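Local coordinates for protein D-mandelate dehydrogenase (Rhodotorula graminis, PDB 2W2K) that probably oxidises D-mandelate in a reversible, nicotinamide-dependent reaction, as a member of the D-isomer specific 2-hydroxyacid dehydrogenase family that binds NAD(+), at residues L7-P12 with E53-L58; E28-N33 with K47-F52; K82-A87 with V104-S109. One frame throughout, in Å; residues are numbered along the deposited sequence.

Contact 1: residues L7-P12 with E53-L58; sequences LLLGDP and EAIIKL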
loop_
_atom_site.group_PDB
_atom_site.type_symbol
_atom_site.label_atom_id
_atom_site.label_comp_id
_atom_site.label_asym_id
_atom_site.label_seq_id
_atom_site.Cartn_x
_atom_site.Cartn_y
_atom_site.Cartn_z
ATOM N N LEU B 7 15.353 -32.463 -19.639
ATOM C CA LEU B 7 16.241 -31.344 -19.981
ATOM C C LEU B 7 15.962 -30.167 -19.025
ATOM O O LEU B 7 14.822 -29.721 -18.938
ATOM C CB LEU B 7 16.011 -30.888 -21.447
ATOM C CG LEU B 7 16.989 -29.792 -21.945
ATOM C CD1 LEU B 7 18.381 -30.393 -22.124
ATOM C CD2 LEU B 7 16.498 -29.214 -23.274
ATOM N N LEU B 8 17.015 -29.660 -18.364
ATOM C CA LEU B 8 16.936 -28.509 -17.431
ATOM C C LEU B 8 17.339 -27.219 -18.131
ATOM O O LEU B 8 18.483 -27.103 -18.565
ATOM C CB LEU B 8 17.868 -28.738 -16.219
ATOM C CG LEU B 8 18.017 -27.600 -15.185
ATOM C CD1 LEU B 8 16.641 -27.203 -14.584
ATOM C CD2 LEU B 8 18.971 -27.987 -14.076
ATOM N N LEU B 9 16.396 -26.270 -18.267
ATOM C CA LEU B 9 16.656 -24.963 -18.879
ATOM C C LEU B 9 17.104 -23.949 -17.829
ATOM O O LEU B 9 16.288 -23.433 -17.039
ATOM C CB LEU B 9 15.420 -24.411 -19.623
ATOM C CG LEU B 9 14.836 -25.093 -20.861
ATOM C CD1 LEU B 9 13.639 -24.244 -21.396
ATOM C CD2 LEU B 9 15.879 -25.328 -21.963
ATOM N N GLY B 10 18.401 -23.665 -17.815
ATOM C CA GLY B 10 18.960 -22.741 -16.820
ATOM C C GLY B 10 19.255 -23.347 -15.450
ATOM O O GLY B 10 19.475 -24.568 -15.335
ATOM N N ASP B 11 19.237 -22.498 -14.412
ATOM C CA ASP B 11 19.649 -22.887 -13.046
ATOM C C ASP B 11 18.789 -24.009 -12.392
ATOM O O ASP B 11 17.584 -24.107 -12.643
ATOM C CB ASP B 11 19.637 -21.663 -12.102
ATOM C CG ASP B 11 20.813 -20.697 -12.325
ATOM O OD1 ASP B 11 21.782 -21.036 -13.033
ATOM O OD2 ASP B 11 20.746 -19.574 -11.779
ATOM N N PRO B 12 19.407 -24.855 -11.534
ATOM C CA PRO B 12 18.642 -25.856 -10.744
ATOM C C PRO B 12 17.828 -25.186 -9.626
ATOM O O PRO B 12 17.801 -23.944 -9.537
ATOM C CB PRO B 12 19.744 -26.751 -10.154
ATOM C CG PRO B 12 20.931 -25.790 -10.001
ATOM C CD PRO B 12 20.859 -24.916 -11.245
ATOM N N GLU B 53 12.295 -37.105 -22.408
ATOM C CA GLU B 53 10.836 -37.204 -22.299
ATOM C C GLU B 53 10.140 -35.963 -21.708
ATOM O O GLU B 53 8.914 -35.806 -21.843
ATOM C CB GLU B 53 10.436 -38.462 -21.478
ATOM C CG GLU B 53 10.720 -39.815 -22.161
ATOM C CD GLU B 53 12.206 -40.161 -22.285
ATOM O OE1 GLU B 53 12.972 -40.016 -21.308
ATOM O OE2 GLU B 53 12.602 -40.643 -23.366
ATOM N N ALA B 54 10.914 -35.109 -21.032
ATOM C CA ALA B 54 10.385 -33.863 -20.459
ATOM C C ALA B 54 11.393 -32.701 -20.510
ATOM O O ALA B 54 12.619 -32.917 -20.678
ATOM C CB ALA B 54 9.910 -34.109 -18.974
ATOM N N ILE B 55 10.867 -31.472 -20.378
ATOM C CA ILE B 55 11.647 -30.268 -20.164
ATOM C C ILE B 55 11.087 -29.545 -18.908
ATOM O O ILE B 55 9.857 -29.431 -18.766
ATOM C CB ILE B 55 11.531 -29.282 -21.398
ATOM C CG1 ILE B 55 12.064 -29.920 -22.702
ATOM C CG2 ILE B 55 12.285 -27.970 -21.102
ATOM C CD1 ILE B 55 11.351 -29.356 -23.987
ATOM N N ILE B 56 11.978 -29.032 -18.050
ATOM C CA ILE B 56 11.615 -28.215 -16.859
ATOM C C ILE B 56 12.340 -26.839 -16.812
ATOM O O ILE B 56 13.532 -26.708 -17.188
ATOM C CB ILE B 56 11.853 -29.044 -15.507
ATOM C CG1 ILE B 56 11.041 -28.460 -14.320
ATOM C CG2 ILE B 56 13.353 -29.254 -15.228
ATOM C CD1 ILE B 56 10.998 -29.323 -13.007
ATOM N N LYS B 57 11.602 -25.820 -16.367
ATOM C CA LYS B 57 12.083 -24.414 -16.329
ATOM C C LYS B 57 11.595 -23.833 -14.984
ATOM O O LYS B 57 10.392 -23.501 -14.824
ATOM C CB LYS B 57 11.503 -23.651 -17.551
ATOM C CG LYS B 57 12.075 -22.191 -17.814
ATOM C CD LYS B 57 11.210 -21.496 -18.896
ATOM C CE LYS B 57 11.685 -20.080 -19.317
ATOM N NZ LYS B 57 11.600 -19.024 -18.238
ATOM N N LEU B 58 12.515 -23.740 -14.008
ATOM C CA LEU B 58 12.162 -23.503 -12.587
ATOM C C LEU B 58 11.868 -22.043 -12.183
ATOM O O LEU B 58 11.342 -21.791 -11.079
ATOM C CB LEU B 58 13.252 -24.091 -11.663
ATOM C CG LEU B 58 13.424 -25.627 -11.731
ATOM C CD1 LEU B 58 14.752 -26.070 -11.077
ATOM C CD2 LEU B 58 12.289 -26.326 -11.052
HETATM O O HOH W 1 15.390 -23.788 -14.538
#
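Leu8 and Ile56 cross obliquely on one face of the parallel pair formed by strands 5-8 and 54-57, while Leu9 and Ile55 cross in the same manner on the other. In Leu8, CG stands anti to the backbone N (chi1 175°), which carries CD1 across to CG2 of Ile56 at 3.9 Å; that methyl sits in the crowded position between its own N and carbonyl carbon. The same CD1 also touches CD1 of Leu58. On the face of Leu7 and Ile55, Leu9 places CG beside its backbone N and meets the CG2 methyl of Ile55 at 3.9 Å. Leu58 CD1 packs against the loop after strand 5-8, 3.5 Å from Pro12 C. The backbones are joined by three hydrogen bonds, the straightest being Leu9 N to Ile56 O (3.1 Å, 175° at the hydrogen), nearly along the C=O axis; Leu7 N, by contrast, approaches Ala54 O from above the carbonyl plane. Past the last strand pair a water takes over: it donates to Leu9 O at 2.7 Å and to Asp11 O, and accepts from Leu58 N at 2.9 Å. Helices 17-26 and 310-330 pack on the face of Leu8 and Ile56. The chemistry is thus that of a buried, branched aliphatic core between central strands of an open alpha/beta sheet, with one water joining those three backbone groups where the strands part.

Contact 2: residues E28-N33 with K47-F52; sequences EVIPAN and KRYGDF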
loop_
_atom_site.group_PDB
_atom_site.type_symbol
_atom_site.label_atom_id
_atom_site.label_comp_id
_atom_site.label_asym_id
_atom_site.label_seq_id
_atom_site.Cartn_x
_atom_site.Cartn_y
_atom_site.Cartn_z
ATOM N N GLU B 28 16.653 -38.783 -14.699
ATOM C CA GLU B 28 17.998 -38.316 -15.118
ATOM C C GLU B 28 17.894 -36.864 -15.620
ATOM O O GLU B 28 17.331 -36.621 -16.696
ATOM C CB GLU B 28 18.597 -39.223 -16.220
ATOM C CG GLU B 28 19.980 -38.753 -16.717
ATOM C CD GLU B 28 20.455 -39.497 -17.966
ATOM O OE1 GLU B 28 19.763 -40.434 -18.411
ATOM O OE2 GLU B 28 21.503 -39.101 -18.526
ATOM N N VAL B 29 18.426 -35.909 -14.844
ATOM C CA VAL B 29 18.340 -34.461 -15.181
ATOM C C VAL B 29 19.576 -34.011 -15.953
ATOM O O VAL B 29 20.721 -34.184 -15.480
ATOM C CB VAL B 29 18.127 -33.572 -13.897
ATOM C CG1 VAL B 29 18.087 -32.042 -14.263
ATOM C CG2 VAL B 29 16.801 -33.934 -13.239
ATOM N N ILE B 30 19.333 -33.467 -17.151
ATOM C CA ILE B 30 20.377 -33.055 -18.121
ATOM C C ILE B 30 20.492 -31.500 -18.211
ATOM O O ILE B 30 19.564 -30.844 -18.692
ATOM C CB ILE B 30 20.052 -33.615 -19.558
ATOM C CG1 ILE B 30 19.647 -35.114 -19.514
ATOM C CG2 ILE B 30 21.214 -33.315 -20.537
ATOM C CD1 ILE B 30 18.790 -35.547 -20.741
ATOM N N PRO B 31 21.609 -30.898 -17.739
ATOM C CA PRO B 31 21.776 -29.431 -17.950
ATOM C C PRO B 31 21.866 -29.020 -19.441
ATOM O O PRO B 31 22.658 -29.595 -20.191
ATOM C CB PRO B 31 23.094 -29.109 -17.204
ATOM C CG PRO B 31 23.303 -30.246 -16.273
ATOM C CD PRO B 31 22.735 -31.468 -16.972
ATOM N N ALA B 32 21.058 -28.042 -19.877
ATOM C CA ALA B 32 21.119 -27.557 -21.277
ATOM C C ALA B 32 22.439 -26.817 -21.584
ATOM O O ALA B 32 22.896 -26.778 -22.745
ATOM C CB ALA B 32 19.885 -26.649 -21.613
ATOM N N ASN B 33 23.070 -26.260 -20.550
ATOM C CA ASN B 33 24.328 -25.516 -20.722
ATOM C C ASN B 33 24.216 -24.430 -21.810
ATOM O O ASN B 33 25.038 -24.361 -22.744
ATOM C CB ASN B 33 25.502 -26.484 -21.006
ATOM C CG ASN B 33 25.891 -27.317 -19.779
ATOM O OD1 ASN B 33 25.819 -26.845 -18.647
ATOM N ND2 ASN B 33 26.309 -28.561 -20.007
ATOM N N LYS B 47 21.501 -33.712 -32.168
ATOM C CA LYS B 47 21.098 -34.679 -31.117
ATOM C C LYS B 47 22.027 -34.684 -29.882
ATOM O O LYS B 47 22.251 -35.745 -29.279
ATOM C CB LYS B 47 20.959 -36.102 -31.695
ATOM C CG LYS B 47 20.009 -36.225 -32.892
ATOM C CD LYS B 47 19.896 -37.688 -33.339
ATOM N N ARG B 48 22.568 -33.516 -29.511
ATOM C CA ARG B 48 23.592 -33.416 -28.449
ATOM C C ARG B 48 23.136 -33.962 -27.085
ATOM O O ARG B 48 23.935 -34.557 -26.354
ATOM C CB ARG B 48 24.078 -31.973 -28.273
ATOM C CG ARG B 48 25.091 -31.496 -29.364
ATOM N N TYR B 49 21.856 -33.774 -26.766
ATOM C CA TYR B 49 21.274 -34.219 -25.472
ATOM C C TYR B 49 20.674 -35.659 -25.476
ATOM O O TYR B 49 20.213 -36.141 -24.430
ATOM C CB TYR B 49 20.209 -33.195 -24.989
ATOM C CG TYR B 49 20.665 -31.735 -24.991
ATOM C CD1 TYR B 49 21.597 -31.258 -24.046
ATOM C CD2 TYR B 49 20.145 -30.821 -25.934
ATOM C CE1 TYR B 49 22.005 -29.901 -24.052
ATOM C CE2 TYR B 49 20.532 -29.476 -25.939
ATOM C CZ TYR B 49 21.454 -29.024 -25.013
ATOM O OH TYR B 49 21.832 -27.700 -25.035
ATOM N N GLY B 50 20.685 -36.336 -26.633
ATOM C CA GLY B 50 19.948 -37.622 -26.794
ATOM C C GLY B 50 18.423 -37.454 -26.771
ATOM O O GLY B 50 17.912 -36.319 -26.823
ATOM N N ASP B 51 17.698 -38.579 -26.691
ATOM C CA ASP B 51 16.232 -38.589 -26.543
ATOM C C ASP B 51 15.860 -38.226 -25.094
ATOM O O ASP B 51 16.354 -38.858 -24.167
ATOM C CB ASP B 51 15.669 -39.990 -26.825
ATOM C CG ASP B 51 15.462 -40.296 -28.317
ATOM O OD1 ASP B 51 15.947 -39.544 -29.195
ATOM O OD2 ASP B 51 14.781 -41.317 -28.600
ATOM N N PHE B 52 14.992 -37.223 -24.899
ATOM C CA PHE B 52 14.463 -36.911 -23.547
ATOM C C PHE B 52 12.921 -36.877 -23.572
ATOM O O PHE B 52 12.317 -36.679 -24.647
ATOM C CB PHE B 52 15.088 -35.622 -22.938
ATOM C CG PHE B 52 15.084 -34.421 -23.865
ATOM C CD1 PHE B 52 13.974 -33.542 -23.903
ATOM C CD2 PHE B 52 16.201 -34.143 -24.673
ATOM C CE1 PHE B 52 13.962 -32.420 -24.756
ATOM C CE2 PHE B 52 16.217 -33.017 -25.536
ATOM C CZ PHE B 52 15.103 -32.139 -25.567
#
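Chi1 of Tyr49 (-50°) sets CG anti to its carbonyl carbon and beside its backbone N, which aims the phenol and carries OH to Ala32, just past the end of strand 28-31; chi2 of -72° sets only the plane of the ring, turning an edge to Ala32 O. Ile30 has its CG1 likewise beside the backbone N, leaving CG2 anti to that N and directed at the tyrosine. The two side chains cross obliquely, with Ile30 CG2 4.1 Å from CD1 of Tyr49, and the other tip of the isoleucine, CD1, lies 4.3 Å from CB of Phe52. At the far end of the ring Tyr49 OH donates to Ala32 O over 2.7 Å. The hydroxyl lies in the carbonyl plane on a lone pair, with a C=O...O angle of 130°. This one bond fixes the outer end of the phenol, while the methyl of Ala32 packs beside it, CB 4.4 Å from CZ of Tyr49. The tyrosine is offered by a type I beta turn from Lys47 to Gly50, closed by Gly50 N to Lys47 O at 3.1 Å, directly after the Schellman motif at Lys47 that ends helix 37-45. Phe40 and Ala43 of that helix touch the Tyr49 ring, and Leu7 of strand 5-8 packs against both Tyr49 and Phe52, so the loop leading into strand 54-57 is fastened across strand 5-8 to 28-31, one of the two edge strands.

Contact 3: residues K82-A87 with V104-S109; sequences KVFAAA and VAFANS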
loop_
_atom_site.group_PDB
_atom_site.type_symbol
_atom_site.label_atom_id
_atom_site.label_comp_id
_atom_site.label_asym_id
_atom_site.label_seq_id
_atom_site.Cartn_x
_atom_site.Cartn_y
_atom_site.Cartn_z
ATOM N N LYS B 82 7.345 -35.792 -24.293
ATOM C CA LYS B 82 5.919 -35.865 -23.875
ATOM C C LYS B 82 5.366 -34.616 -23.136
ATOM O O LYS B 82 4.160 -34.339 -23.215
ATOM C CB LYS B 82 5.641 -37.138 -23.024
ATOM C CG LYS B 82 5.655 -38.467 -23.857
ATOM C CD LYS B 82 5.340 -39.733 -22.998
ATOM C CE LYS B 82 5.055 -40.918 -23.933
ATOM N NZ LYS B 82 4.786 -42.197 -23.196
ATOM N N VAL B 83 6.218 -33.860 -22.432
ATOM C CA VAL B 83 5.716 -32.773 -21.559
ATOM C C VAL B 83 6.770 -31.699 -21.257
ATOM O O VAL B 83 7.955 -32.025 -21.100
ATOM C CB VAL B 83 5.089 -33.357 -20.191
ATOM C CG1 VAL B 83 6.110 -34.175 -19.378
ATOM C CG2 VAL B 83 4.472 -32.250 -19.293
ATOM N N PHE B 84 6.316 -30.442 -21.146
ATOM C CA PHE B 84 7.149 -29.256 -20.809
ATOM C C PHE B 84 6.393 -28.495 -19.697
ATOM O O PHE B 84 5.251 -28.064 -19.927
ATOM C CB PHE B 84 7.270 -28.390 -22.098
ATOM C CG PHE B 84 8.198 -27.165 -22.019
ATOM C CD1 PHE B 84 8.760 -26.691 -20.804
ATOM C CD2 PHE B 84 8.453 -26.439 -23.188
ATOM C CE1 PHE B 84 9.594 -25.520 -20.788
ATOM C CE2 PHE B 84 9.289 -25.279 -23.192
ATOM C CZ PHE B 84 9.862 -24.821 -21.987
ATOM N N ALA B 85 6.993 -28.367 -18.493
ATOM C CA ALA B 85 6.412 -27.566 -17.390
ATOM C C ALA B 85 7.288 -26.338 -17.091
ATOM O O ALA B 85 8.506 -26.480 -16.905
ATOM C CB ALA B 85 6.231 -28.445 -16.094
ATOM N N ALA B 86 6.668 -25.151 -16.989
ATOM C CA ALA B 86 7.422 -23.880 -16.810
ATOM C C ALA B 86 6.840 -22.988 -15.720
ATOM O O ALA B 86 5.614 -22.947 -15.544
ATOM C CB ALA B 86 7.476 -23.089 -18.131
ATOM N N ALA B 87 7.729 -22.268 -15.016
ATOM C CA ALA B 87 7.352 -21.206 -14.081
ATOM C C ALA B 87 6.590 -20.052 -14.766
ATOM O O ALA B 87 6.825 -19.785 -15.943
ATOM C CB ALA B 87 8.606 -20.654 -13.378
ATOM N N VAL B 104 3.119 -32.816 -27.744
ATOM C CA VAL B 104 3.745 -32.416 -26.474
ATOM C C VAL B 104 2.761 -31.598 -25.614
ATOM O O VAL B 104 2.265 -30.569 -26.062
ATOM C CB VAL B 104 5.057 -31.584 -26.687
ATOM C CG1 VAL B 104 5.723 -31.227 -25.313
ATOM C CG2 VAL B 104 6.046 -32.319 -27.627
ATOM N N ALA B 105 2.511 -32.065 -24.383
ATOM C CA ALA B 105 1.634 -31.400 -23.413
ATOM C C ALA B 105 2.390 -30.265 -22.723
ATOM O O ALA B 105 3.575 -30.409 -22.419
ATOM C CB ALA B 105 1.147 -32.426 -22.348
ATOM N N PHE B 106 1.709 -29.144 -22.470
ATOM C CA PHE B 106 2.322 -28.000 -21.760
ATOM C C PHE B 106 1.575 -27.679 -20.442
ATOM O O PHE B 106 0.347 -27.806 -20.356
ATOM C CB PHE B 106 2.383 -26.757 -22.679
ATOM C CG PHE B 106 3.154 -25.569 -22.094
ATOM C CD1 PHE B 106 4.556 -25.610 -21.966
ATOM C CD2 PHE B 106 2.478 -24.395 -21.718
ATOM C CE1 PHE B 106 5.280 -24.510 -21.428
ATOM C CE2 PHE B 106 3.186 -23.293 -21.183
ATOM C CZ PHE B 106 4.600 -23.362 -21.033
ATOM N N ALA B 107 2.334 -27.273 -19.431
ATOM C CA ALA B 107 1.799 -26.714 -18.188
ATOM C C ALA B 107 2.545 -25.431 -17.830
ATOM O O ALA B 107 3.794 -25.394 -17.856
ATOM C CB ALA B 107 1.945 -27.724 -17.044
ATOM N N ASN B 108 1.788 -24.378 -17.504
ATOM C CA ASN B 108 2.367 -23.219 -16.808
ATOM C C ASN B 108 2.252 -23.423 -15.274
ATOM O O ASN B 108 2.059 -24.555 -14.811
ATOM C CB ASN B 108 1.725 -21.900 -17.275
ATOM C CG ASN B 108 0.203 -21.853 -17.044
ATOM O OD1 ASN B 108 -0.349 -22.613 -16.257
ATOM N ND2 ASN B 108 -0.472 -20.903 -17.722
ATOM N N SER B 109 2.402 -22.348 -14.504
ATOM C CA SER B 109 2.277 -22.394 -13.047
ATOM C C SER B 109 1.168 -21.409 -12.611
ATOM O O SER B 109 1.326 -20.673 -11.637
ATOM C CB SER B 109 3.652 -22.113 -12.366
ATOM O OG SER B 109 4.638 -23.088 -12.761
#
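Four main-chain hydrogen bonds run between the parallel strands 83-86 and 105-107, whose axes approach to 4.9 Å at an angle of 11°. Lys82 O accepts from Ala105 N and Ala105 O from Phe84 N; Phe84 O then receives Ala107 N, and Ala107 O receives Ala86 N. They differ in approach: Phe84 N comes nearly along the C=O axis of Ala105, whereas Ala105 N stands well above the carbonyl plane of Lys82. CA-H...O contacts reinforce them, among them Val83 CA to Ala105 O at 3.3 Å. Beyond the last strand pair a side chain continues the linkage, Ser109 OG donating to Ala86 O over 3.0 Å from above the carbonyl plane.

The two strands and helix 96-101 form a right-handed beta-alpha-beta unit, the last crossover of the parallel five-stranded sheet in the flavodoxin-like catalytic domain of this family. Leu96 and Leu99 of the helix touch the Phe106 side chain.

The aromatic contact lies on the face covered by helix 96-101. Both phenylalanines have CG anti to the backbone N (chi1 near -175°) and lie side by side, pointing the same way. Different chi2 values, however, turn the rings 89° apart in a T-shaped stack with centroids 5.4 Å apart: CE1 of Phe106 stands 3.9 Å above the Phe84 ring plane, toward the rim. Phe106 CD1 lies 3.9 Å from Phe84 CB, and CZ reaches the methyl of Ala86 at 4.1 Å. An alanine at Phe106 would remove the edge packed over Phe84 and would probably loosen the seat of helix 96-101.

Smaller groups occupy the opposite face, where Ala85 CB and Ala107 CB meet at 4.4 Å; helix 310-330 packs here, Phe327 on Val83 and Asn323 on Ala107.

How the contacts relate
All three contacts belong to one five-stranded parallel sheet. Contacts 1 and 3 are buried strand pairings, whereas contact 2 is only partly buried, at the outer edge. The strands of contact 1 lie beside those of both others, 5-8 next to 28-31 and 54-57 next to 83-86: Leu8 is bonded through its backbone to Ile30 and Ala32, and on the far side Lys57 O meets Ala87 N. Contacts 2 and 3, with centres about 17 Å apart, do not touch. Chemistry follows position: aliphatic packing with a bridging water at the centre, a single phenol-to-carbonyl bond from a loop at the edge strand 28-31, and an aromatic pair beside small alanines at the edge strand 105-107. Helix 310-330 packs on contacts 1 and 3.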